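Local coordinates for protein R.Pab1 family restriction endonuclease (Campylobacter coli, PDB 7CFA) that acts as a restriction DNA glycosylase, probably excising a base within its recognition sequence so that the DNA can break at the abasic site, at residues A[20-28]-A[44-54]; A[94-104]-A[231-239]. The protein carries 2 engineered substitutions. All coordinates share one frame; numbering follows the deposited sequence.

Contact 1: residues A[20-28]-A[44-54]; sequences KIRIKQRST and NVKHYVEWQIG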
loop_
_atom_site.group_PDB
_atom_site.type_symbol
_atom_site.label_atom_id
_atom_site.label_comp_id
_atom_site.label_asym_id
_atom_site.label_seq_id
_atom_site.Cartn_x
_atom_site.Cartn_y
_atom_site.Cartn_z
ATOM N N LYS A 20 13.599 -4.466 -2.432
ATOM C CA LYS A 20 13.864 -3.703 -1.220
ATOM C C LYS A 20 14.498 -2.346 -1.495
ATOM O O LYS A 20 14.460 -1.474 -0.622
ATOM C CB LYS A 20 14.774 -4.513 -0.291
ATOM C CG LYS A 20 14.144 -5.789 0.246
ATOM C CD LYS A 20 15.208 -6.807 0.643
ATOM C CE LYS A 20 16.147 -6.255 1.706
ATOM N NZ LYS A 20 15.462 -6.036 3.012
ATOM N N ILE A 21 15.082 -2.150 -2.675
ATOM C CA ILE A 21 15.738 -0.899 -3.041
ATOM C C ILE A 21 14.878 -0.186 -4.074
ATOM O O ILE A 21 14.535 -0.765 -5.112
ATOM C CB ILE A 21 17.155 -1.136 -3.590
ATOM C CG1 ILE A 21 17.987 -1.964 -2.608
ATOM C CG2 ILE A 21 17.833 0.195 -3.869
ATOM C CD1 ILE A 21 18.321 -1.234 -1.333
ATOM N N ARG A 22 14.539 1.070 -3.793
ATOM C CA ARG A 22 13.806 1.901 -4.733
ATOM C C ARG A 22 14.446 3.281 -4.785
ATOM O O ARG A 22 15.040 3.745 -3.809
ATOM C CB ARG A 22 12.320 2.015 -4.356
ATOM C CG ARG A 22 11.567 0.688 -4.384
ATOM C CD ARG A 22 10.060 0.882 -4.244
ATOM N NE ARG A 22 9.688 1.492 -2.970
ATOM C CZ ARG A 22 8.434 1.627 -2.547
ATOM N NH1 ARG A 22 7.428 1.192 -3.295
ATOM N NH2 ARG A 22 8.184 2.194 -1.373
ATOM N N ILE A 23 14.322 3.930 -5.939
ATOM C CA ILE A 23 14.856 5.269 -6.161
ATOM C C ILE A 23 13.686 6.235 -6.274
ATOM O O ILE A 23 12.763 6.013 -7.068
ATOM C CB ILE A 23 15.739 5.327 -7.420
ATOM C CG1 ILE A 23 16.840 4.267 -7.351
ATOM C CG2 ILE A 23 16.345 6.714 -7.579
ATOM C CD1 ILE A 23 17.784 4.445 -6.182
ATOM N N LYS A 24 13.724 7.304 -5.483
ATOM C CA LYS A 24 12.676 8.312 -5.470
ATOM C C LYS A 24 13.307 9.697 -5.528
ATOM O O LYS A 24 14.522 9.857 -5.386
ATOM C CB LYS A 24 11.786 8.179 -4.226
ATOM C CG LYS A 24 12.528 8.354 -2.911
ATOM C CD LYS A 24 11.597 8.184 -1.722
ATOM C CE LYS A 24 12.350 8.331 -0.408
ATOM N NZ LYS A 24 11.463 8.113 0.769
ATOM N N GLN A 25 12.463 10.705 -5.737
ATOM C CA GLN A 25 12.894 12.096 -5.812
ATOM C C GLN A 25 12.184 12.886 -4.721
ATOM O O GLN A 25 10.950 12.916 -4.676
ATOM C CB GLN A 25 12.601 12.690 -7.193
ATOM C CG GLN A 25 13.117 14.109 -7.387
ATOM C CD GLN A 25 13.040 14.567 -8.832
ATOM O OE1 GLN A 25 12.935 13.753 -9.750
ATOM N NE2 GLN A 25 13.092 15.878 -9.039
ATOM N N ARG A 26 12.963 13.522 -3.849
ATOM C CA ARG A 26 12.413 14.259 -2.717
ATOM C C ARG A 26 11.900 15.614 -3.189
ATOM O O ARG A 26 12.663 16.421 -3.733
ATOM C CB ARG A 26 13.471 14.426 -1.629
ATOM C CG ARG A 26 12.929 14.895 -0.288
ATOM C CD ARG A 26 14.022 14.900 0.771
ATOM N NE ARG A 26 13.491 15.136 2.110
ATOM C CZ ARG A 26 14.229 15.152 3.216
ATOM N NH1 ARG A 26 15.537 14.947 3.146
ATOM N NH2 ARG A 26 13.658 15.374 4.392
ATOM N N SER A 27 10.605 15.863 -2.982
ATOM C CA SER A 27 9.971 17.109 -3.412
ATOM C C SER A 27 10.191 18.186 -2.348
ATOM O O SER A 27 9.289 18.569 -1.598
ATOM C CB SER A 27 8.490 16.889 -3.685
ATOM O OG SER A 27 8.299 15.925 -4.703
ATOM N N THR A 28 11.427 18.678 -2.304
ATOM C CA THR A 28 11.845 19.722 -1.366
ATOM C C THR A 28 11.469 19.389 0.076
ATOM O O THR A 28 12.229 18.737 0.790
ATOM C CB THR A 28 11.240 21.095 -1.739
ATOM O OG1 THR A 28 9.813 21.051 -1.612
ATOM C CG2 THR A 28 11.611 21.469 -3.165
ATOM N N ASN A 44 19.895 13.901 -9.838
ATOM C CA ASN A 44 20.186 15.190 -9.224
ATOM C C ASN A 44 20.237 15.028 -7.703
ATOM O O ASN A 44 20.178 13.916 -7.172
ATOM C CB ASN A 44 19.154 16.233 -9.657
ATOM C CG ASN A 44 17.732 15.782 -9.402
ATOM O OD1 ASN A 44 17.288 15.709 -8.257
ATOM N ND2 ASN A 44 17.005 15.480 -10.472
ATOM N N VAL A 45 20.336 16.159 -7.000
ATOM C CA VAL A 45 20.493 16.127 -5.549
ATOM C C VAL A 45 19.227 15.665 -4.837
ATOM O O VAL A 45 19.287 15.278 -3.663
ATOM C CB VAL A 45 20.919 17.511 -5.030
ATOM C CG1 VAL A 45 22.276 17.888 -5.596
ATOM C CG2 VAL A 45 19.876 18.554 -5.403
ATOM N N LYS A 46 18.079 15.699 -5.509
ATOM C CA LYS A 46 16.822 15.297 -4.895
ATOM C C LYS A 46 16.546 13.804 -5.018
ATOM O O LYS A 46 15.593 13.314 -4.402
ATOM C CB LYS A 46 15.659 16.089 -5.503
ATOM C CG LYS A 46 15.706 17.579 -5.198
ATOM C CD LYS A 46 14.546 18.315 -5.850
ATOM C CE LYS A 46 14.607 19.805 -5.554
ATOM N NZ LYS A 46 13.493 20.547 -6.205
ATOM N N HIS A 47 17.349 13.072 -5.785
ATOM C CA HIS A 47 17.164 11.633 -5.910
ATOM C C HIS A 47 17.707 10.925 -4.675
ATOM O O HIS A 47 18.864 11.120 -4.290
ATOM C CB HIS A 47 17.846 11.107 -7.170
ATOM C CG HIS A 47 17.073 11.362 -8.426
ATOM N ND1 HIS A 47 17.283 12.471 -9.218
ATOM C CD2 HIS A 47 16.085 10.655 -9.024
ATOM C CE1 HIS A 47 16.461 12.433 -10.252
ATOM N NE2 HIS A 47 15.723 11.342 -10.157
ATOM N N TYR A 48 16.865 10.102 -4.057
ATOM C CA TYR A 48 17.213 9.370 -2.849
ATOM C C TYR A 48 17.092 7.872 -3.088
ATOM O O TYR A 48 16.339 7.421 -3.954
ATOM C CB TYR A 48 16.310 9.770 -1.675
ATOM C CG TYR A 48 16.771 10.990 -0.911
ATOM C CD1 TYR A 48 16.745 12.253 -1.493
ATOM C CD2 TYR A 48 17.218 10.882 0.400
ATOM C CE1 TYR A 48 17.162 13.370 -0.793
ATOM C CE2 TYR A 48 17.636 11.993 1.107
ATOM C CZ TYR A 48 17.606 13.233 0.506
ATOM O OH TYR A 48 18.022 14.342 1.207
ATOM N N VAL A 49 17.846 7.108 -2.310
ATOM C CA VAL A 49 17.703 5.659 -2.261
ATOM C C VAL A 49 16.749 5.316 -1.127
ATOM O O VAL A 49 16.899 5.820 -0.009
ATOM C CB VAL A 49 19.065 4.974 -2.060
ATOM C CG1 VAL A 49 18.887 3.467 -1.912
ATOM C CG2 VAL A 49 19.999 5.296 -3.213
ATOM N N GLU A 50 15.759 4.479 -1.413
ATOM C CA GLU A 50 14.844 3.974 -0.396
ATOM C C GLU A 50 15.148 2.501 -0.171
ATOM O O GLU A 50 15.003 1.688 -1.089
ATOM C CB GLU A 50 13.387 4.166 -0.811
ATOM C CG GLU A 50 12.412 4.038 0.347
ATOM C CD GLU A 50 10.966 4.142 -0.086
ATOM O OE1 GLU A 50 10.493 3.234 -0.801
ATOM O OE2 GLU A 50 10.306 5.138 0.281
ATOM N N TRP A 51 15.562 2.163 1.048
ATOM C CA TRP A 51 16.040 0.822 1.386
ATOM C C TRP A 51 15.206 0.282 2.547
ATOM O O TRP A 51 15.378 0.711 3.693
ATOM C CB TRP A 51 17.529 0.860 1.736
ATOM C CG TRP A 51 18.166 -0.468 2.038
ATOM C CD1 TRP A 51 17.589 -1.705 1.952
ATOM C CD2 TRP A 51 19.513 -0.684 2.476
ATOM N NE1 TRP A 51 18.497 -2.675 2.311
ATOM C CE2 TRP A 51 19.686 -2.074 2.638
ATOM C CE3 TRP A 51 20.591 0.164 2.748
ATOM C CZ2 TRP A 51 20.891 -2.631 3.058
ATOM C CZ3 TRP A 51 21.786 -0.392 3.166
ATOM C CH2 TRP A 51 21.925 -1.776 3.318
ATOM N N GLN A 52 14.303 -0.655 2.249
ATOM C CA GLN A 52 13.534 -1.344 3.284
ATOM C C GLN A 52 14.447 -2.391 3.918
ATOM O O GLN A 52 14.429 -3.578 3.582
ATOM C CB GLN A 52 12.268 -1.969 2.709
ATOM C CG GLN A 52 11.352 -2.566 3.770
ATOM C CD GLN A 52 10.092 -3.175 3.188
ATOM O OE1 GLN A 52 9.934 -3.263 1.970
ATOM N NE2 GLN A 52 9.185 -3.598 4.060
ATOM N N ILE A 53 15.255 -1.931 4.864
ATOM C CA ILE A 53 16.340 -2.732 5.415
ATOM C C ILE A 53 15.819 -3.598 6.553
ATOM O O ILE A 53 14.931 -3.194 7.315
ATOM C CB ILE A 53 17.488 -1.816 5.879
ATOM C CG1 ILE A 53 18.697 -2.636 6.331
ATOM C CG2 ILE A 53 17.019 -0.887 6.992
ATOM C CD1 ILE A 53 19.890 -1.790 6.702
ATOM N N GLY A 54 16.366 -4.809 6.666
ATOM C CA GLY A 54 16.071 -5.705 7.758
ATOM C C GLY A 54 17.264 -5.883 8.684
ATOM O O GLY A 54 18.354 -5.361 8.461
#
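E50 sets CG anti to its backbone N (chi1 -163°) and runs out extended, while R22 keeps CG beside its own N and bends at chi3; the guanidinium therefore lies alongside the carboxylate. Both R22 donors take the same oxygen, NH2 at 2.6 Å and NE at 2.9 Å from E50 OE1, with that oxygen near the guanidinium plane and the two flat groups turned 38° apart. K24 comes across E50 at about a right angle, its NZ 3.2 Å from E50 OE2 on the anti side, 26° out of the carboxylate plane. K24 also makes a salt bridge with E154, whose carboxylate lies close to that of E50, so the lysine probably offsets two neighbouring negative charges.

Beneath these side chains runs an antiparallel ladder: R22-E50 and K24-Y48 are the hydrogen-bonded pairs, I21-W51, I23-V49 and Q25-H47 the non-hydrogen-bonded ones. Farther along, R26 stretches past the Y48 ring and puts NH1 3.2 Å from Y48 OH, the hydroxyl lying in the guanidinium plane. Just before the strand begins, K20 curls at chi3 and chi4 to bring NZ 2.7 Å from Q52 O; the same NZ forms a salt bridge with E78.

On the face of I21 and W51, I21 CD1 sits over the five-membered ring of W51, 3.6 Å from its centroid, a CH-pi contact, and I23 CD1 meets V49 CG2 at 3.8 Å. N44 OD1 accepts from K46 N in an Asx turn, and N44 N reaches H47 ND1, tying the approach to strand 47-51.

The pair forms part of a large antiparallel sheet: strand 32-35 bonds to the outer side of 21-27, strand 166-175 to the far side of 47-51, and L12 of strand 8-13 packs on I21 and W51.

Contact 2: residues A[94-104]-A[231-239]; sequences KENLFGIKNFL and QIIEFILNS
K101 NZ gives E234 OE1 a 2.9 Å salt-bridging hydrogen bond, received on the syn lone pair, and this is where an antiparallel helix pair is clasped at its edge. The segment axes pass 10.2 Å apart at 153°. With CG anti to the backbone N (chi1 178°) and every later bond extended, K101 sends its ammonium across to the other helix, where E234 bends at chi2 to meet it. The other oxygen of that carboxylate is also engaged: N238 ND2, just past the helix end, donates to E234 OE2 at 3.2 Å from above the carboxylate plane. Both oxygens are thus held, which should restrict rotation of the group.

Inside this polar edge the helices meet through aliphatic branches. L97 and L237 run past one another, pointing oppositely, L97 CD1 lying 3.7 Å from L237 CD2, and the same L97 methyl touches I236 CG2 at 3.8 Å. I233 divides its two ends between partners. Its CG2 rests 3.7 Å from the backbone oxygen L97 O, and its CD1 reaches forward to I100 CG2, at 3.8 Å, with L104 a little farther along.

Other helices close over this apolar seam: F87 of helix 79-88 packs on L97 and I236, while L212 and L215 of helix 208-219 meet L97 and I233. F103, also on helix 94-106, packs on A128 of the second subunit.

At the opposite end from L104, L237 CD1 lies over one face of the F98 ring as a CH-pi contact, 3.9 Å from the ring centroid and 16° off its normal.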
loop_
_atom_site.group_PDB
_atom_site.type_symbol
_atom_site.label_atom_id
_atom_site.label_comp_id
_atom_site.label_asym_id
_atom_site.label_seq_id
_atom_site.Cartn_x
_atom_site.Cartn_y
_atom_site.Cartn_z
ATOM N N LYS A 94 31.859 -1.857 23.176
ATOM C CA LYS A 94 30.916 -2.699 23.908
ATOM C C LYS A 94 29.926 -1.859 24.702
ATOM O O LYS A 94 28.761 -2.245 24.850
ATOM C CB LYS A 94 31.666 -3.655 24.839
ATOM C CG LYS A 94 32.580 -4.639 24.124
ATOM C CD LYS A 94 33.380 -5.477 25.111
ATOM C CE LYS A 94 34.325 -6.422 24.386
ATOM N NZ LYS A 94 35.193 -7.180 25.330
ATOM N N GLU A 95 30.371 -0.704 25.208
ATOM C CA GLU A 95 29.486 0.186 25.953
ATOM C C GLU A 95 28.356 0.720 25.082
ATOM O O GLU A 95 27.271 1.025 25.592
ATOM C CB GLU A 95 30.287 1.350 26.542
ATOM C CG GLU A 95 31.328 0.952 27.583
ATOM C CD GLU A 95 32.590 0.362 26.977
ATOM O OE1 GLU A 95 32.692 0.304 25.733
ATOM O OE2 GLU A 95 33.482 -0.044 27.750
ATOM N N ASN A 96 28.594 0.858 23.777
ATOM C CA ASN A 96 27.533 1.288 22.873
ATOM C C ASN A 96 26.423 0.248 22.811
ATOM O O ASN A 96 25.236 0.585 22.903
ATOM C CB ASN A 96 28.101 1.550 21.477
ATOM C CG ASN A 96 29.114 2.679 21.461
ATOM O OD1 ASN A 96 29.103 3.552 22.328
ATOM N ND2 ASN A 96 29.996 2.669 20.466
ATOM N N LEU A 97 26.790 -1.026 22.658
ATOM C CA LEU A 97 25.785 -2.080 22.626
ATOM C C LEU A 97 25.112 -2.251 23.980
ATOM O O LEU A 97 23.907 -2.521 24.039
ATOM C CB LEU A 97 26.418 -3.391 22.166
ATOM C CG LEU A 97 26.972 -3.397 20.739
ATOM C CD1 LEU A 97 27.601 -4.740 20.413
ATOM C CD2 LEU A 97 25.878 -3.058 19.733
ATOM N N PHE A 98 25.864 -2.092 25.074
ATOM C CA PHE A 98 25.262 -2.188 26.400
ATOM C C PHE A 98 24.278 -1.052 26.640
ATOM O O PHE A 98 23.223 -1.257 27.251
ATOM C CB PHE A 98 26.346 -2.196 27.478
ATOM C CG PHE A 98 26.951 -3.550 27.717
ATOM C CD1 PHE A 98 28.276 -3.798 27.402
ATOM C CD2 PHE A 98 26.191 -4.576 28.253
ATOM C CE1 PHE A 98 28.834 -5.044 27.618
ATOM C CE2 PHE A 98 26.743 -5.826 28.472
ATOM C CZ PHE A 98 28.066 -6.059 28.153
ATOM N N GLY A 99 24.606 0.153 26.168
ATOM C CA GLY A 99 23.684 1.269 26.315
ATOM C C GLY A 99 22.379 1.044 25.577
ATOM O O GLY A 99 21.306 1.396 26.073
ATOM N N ILE A 100 22.452 0.454 24.383
ATOM C CA ILE A 100 21.232 0.115 23.658
ATOM C C ILE A 100 20.487 -1.005 24.374
ATOM O O ILE A 100 19.252 -1.008 24.436
ATOM C CB ILE A 100 21.559 -0.260 22.200
ATOM C CG1 ILE A 100 22.314 0.879 21.513
ATOM C CG2 ILE A 100 20.287 -0.579 21.430
ATOM C CD1 ILE A 100 22.690 0.579 20.076
ATOM N N LYS A 101 21.224 -1.966 24.935
ATOM C CA LYS A 101 20.594 -3.073 25.646
ATOM C C LYS A 101 19.820 -2.577 26.862
ATOM O O LYS A 101 18.652 -2.934 27.058
ATOM C CB LYS A 101 21.651 -4.098 26.058
ATOM C CG LYS A 101 21.108 -5.270 26.859
ATOM C CD LYS A 101 22.223 -6.226 27.251
ATOM C CE LYS A 101 21.707 -7.348 28.138
ATOM N NZ LYS A 101 22.796 -8.284 28.527
ATOM N N ASN A 102 20.455 -1.746 27.694
ATOM C CA ASN A 102 19.771 -1.219 28.870
ATOM C C ASN A 102 18.606 -0.317 28.485
ATOM O O ASN A 102 17.593 -0.278 29.192
ATOM C CB ASN A 102 20.759 -0.465 29.763
ATOM C CG ASN A 102 21.801 -1.378 30.381
ATOM O OD1 ASN A 102 21.555 -2.567 30.587
ATOM N ND2 ASN A 102 22.970 -0.825 30.686
ATOM N N PHE A 103 18.729 0.412 27.374
ATOM C CA PHE A 103 17.635 1.263 26.919
ATOM C C PHE A 103 16.426 0.435 26.508
ATOM O O PHE A 103 15.288 0.782 26.843
ATOM C CB PHE A 103 18.105 2.140 25.758
ATOM C CG PHE A 103 16.991 2.865 25.052
ATOM C CD1 PHE A 103 16.466 4.034 25.577
ATOM C CD2 PHE A 103 16.475 2.381 23.861
ATOM C CE1 PHE A 103 15.443 4.702 24.931
ATOM C CE2 PHE A 103 15.452 3.042 23.211
ATOM C CZ PHE A 103 14.936 4.206 23.746
ATOM N N LEU A 104 16.649 -0.660 25.779
ATOM C CA LEU A 104 15.534 -1.484 25.328
ATOM C C LEU A 104 14.926 -2.283 26.472
ATOM O O LEU A 104 13.737 -2.615 26.428
ATOM C CB LEU A 104 15.995 -2.412 24.206
ATOM C CG LEU A 104 16.472 -1.700 22.940
ATOM C CD1 LEU A 104 16.959 -2.698 21.908
ATOM C CD2 LEU A 104 15.363 -0.831 22.371
ATOM N N GLN A 231 18.165 -10.222 21.378
ATOM C CA GLN A 231 18.872 -11.462 21.071
ATOM C C GLN A 231 20.086 -11.197 20.189
ATOM O O GLN A 231 21.125 -11.855 20.335
ATOM C CB GLN A 231 17.925 -12.454 20.394
ATOM C CG GLN A 231 16.796 -12.953 21.283
ATOM C CD GLN A 231 17.279 -13.882 22.379
ATOM O OE1 GLN A 231 18.232 -14.638 22.192
ATOM N NE2 GLN A 231 16.624 -13.826 23.533
ATOM N N ILE A 232 19.975 -10.234 19.271
ATOM C CA ILE A 232 21.085 -9.909 18.383
ATOM C C ILE A 232 22.215 -9.239 19.155
ATOM O O ILE A 232 23.394 -9.549 18.947
ATOM C CB ILE A 232 20.587 -9.032 17.220
ATOM C CG1 ILE A 232 19.666 -9.844 16.307
ATOM C CG2 ILE A 232 21.756 -8.444 16.441
ATOM C CD1 ILE A 232 19.123 -9.066 15.131
ATOM N N ILE A 233 21.879 -8.312 20.057
ATOM C CA ILE A 233 22.909 -7.636 20.841
ATOM C C ILE A 233 23.645 -8.633 21.729
ATOM O O ILE A 233 24.875 -8.589 21.848
ATOM C CB ILE A 233 22.293 -6.490 21.666
ATOM C CG1 ILE A 233 21.738 -5.404 20.742
ATOM C CG2 ILE A 233 23.324 -5.900 22.616
ATOM C CD1 ILE A 233 21.101 -4.242 21.478
ATOM N N GLU A 234 22.906 -9.556 22.352
ATOM C CA GLU A 234 23.536 -10.555 23.209
ATOM C C GLU A 234 24.450 -11.474 22.409
ATOM O O GLU A 234 25.526 -11.855 22.884
ATOM C CB GLU A 234 22.464 -11.365 23.939
ATOM C CG GLU A 234 22.997 -12.258 25.050
ATOM C CD GLU A 234 23.462 -11.472 26.262
ATOM O OE1 GLU A 234 23.068 -10.293 26.399
ATOM O OE2 GLU A 234 24.223 -12.032 27.079
ATOM N N PHE A 235 24.042 -11.833 21.189
ATOM C CA PHE A 235 24.872 -12.691 20.351
ATOM C C PHE A 235 26.140 -11.974 19.911
ATOM O O PHE A 235 27.219 -12.575 19.873
ATOM C CB PHE A 235 24.074 -13.170 19.139
ATOM C CG PHE A 235 24.908 -13.853 18.089
ATOM C CD1 PHE A 235 25.259 -15.186 18.223
ATOM C CD2 PHE A 235 25.335 -13.163 16.964
ATOM C CE1 PHE A 235 26.024 -15.818 17.260
ATOM C CE2 PHE A 235 26.100 -13.790 15.998
ATOM C CZ PHE A 235 26.444 -15.119 16.145
ATOM N N ILE A 236 26.030 -10.688 19.572
ATOM C CA ILE A 236 27.201 -9.935 19.134
ATOM C C ILE A 236 28.152 -9.696 20.299
ATOM O O ILE A 236 29.372 -9.848 20.163
ATOM C CB ILE A 236 26.764 -8.617 18.470
ATOM C CG1 ILE A 236 25.973 -8.906 17.191
ATOM C CG2 ILE A 236 27.970 -7.741 18.165
ATOM C CD1 ILE A 236 25.441 -7.666 16.499
ATOM N N LEU A 237 27.612 -9.334 21.467
ATOM C CA LEU A 237 28.458 -9.081 22.630
ATOM C C LEU A 237 29.245 -10.324 23.031
ATOM O O LEU A 237 30.399 -10.225 23.464
ATOM C CB LEU A 237 27.608 -8.585 23.801
ATOM C CG LEU A 237 27.138 -7.130 23.733
ATOM C CD1 LEU A 237 26.193 -6.812 24.882
ATOM C CD2 LEU A 237 28.330 -6.187 23.743
ATOM N N ASN A 238 28.641 -11.505 22.886
ATOM C CA ASN A 238 29.284 -12.763 23.250
ATOM C C ASN A 238 30.077 -13.375 22.100
ATOM O O ASN A 238 30.244 -14.601 22.050
ATOM C CB ASN A 238 28.242 -13.755 23.768
ATOM C CG ASN A 238 27.562 -13.274 25.033
ATOM O OD1 ASN A 238 28.171 -12.592 25.857
ATOM N ND2 ASN A 238 26.291 -13.624 25.192
ATOM N N SER A 239 30.573 -12.555 21.178
ATOM C CA SER A 239 31.346 -13.054 20.047
ATOM C C SER A 239 32.811 -12.651 20.168
ATOM O O SER A 239 33.221 -12.061 21.167
ATOM C CB SER A 239 30.762 -12.536 18.731
ATOM O OG SER A 239 29.426 -12.976 18.561
#

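Overall arrangement
From the N terminus, strand 8-13 leads into strand 21-27, and contact 1 closes a short loop when the chain returns as 47-51; strand 32-35, within that loop, adds itself to the outer edge. Helices 79-88 and 94-106 follow, and the chain then builds the remaining long strands of the sheet before helices 208-219 and 223-237. There contact 2 closes a far larger loop, bringing the last helix back to 94-106. The two contacts are in series, neither nested nor crossed, with centres 30 Å apart on opposite sides of the chain's centre. Contact 1 joins two neighbouring strands near one edge of the sheet; contact 2 joins helix 94-106 to the C-terminal helix 223-237.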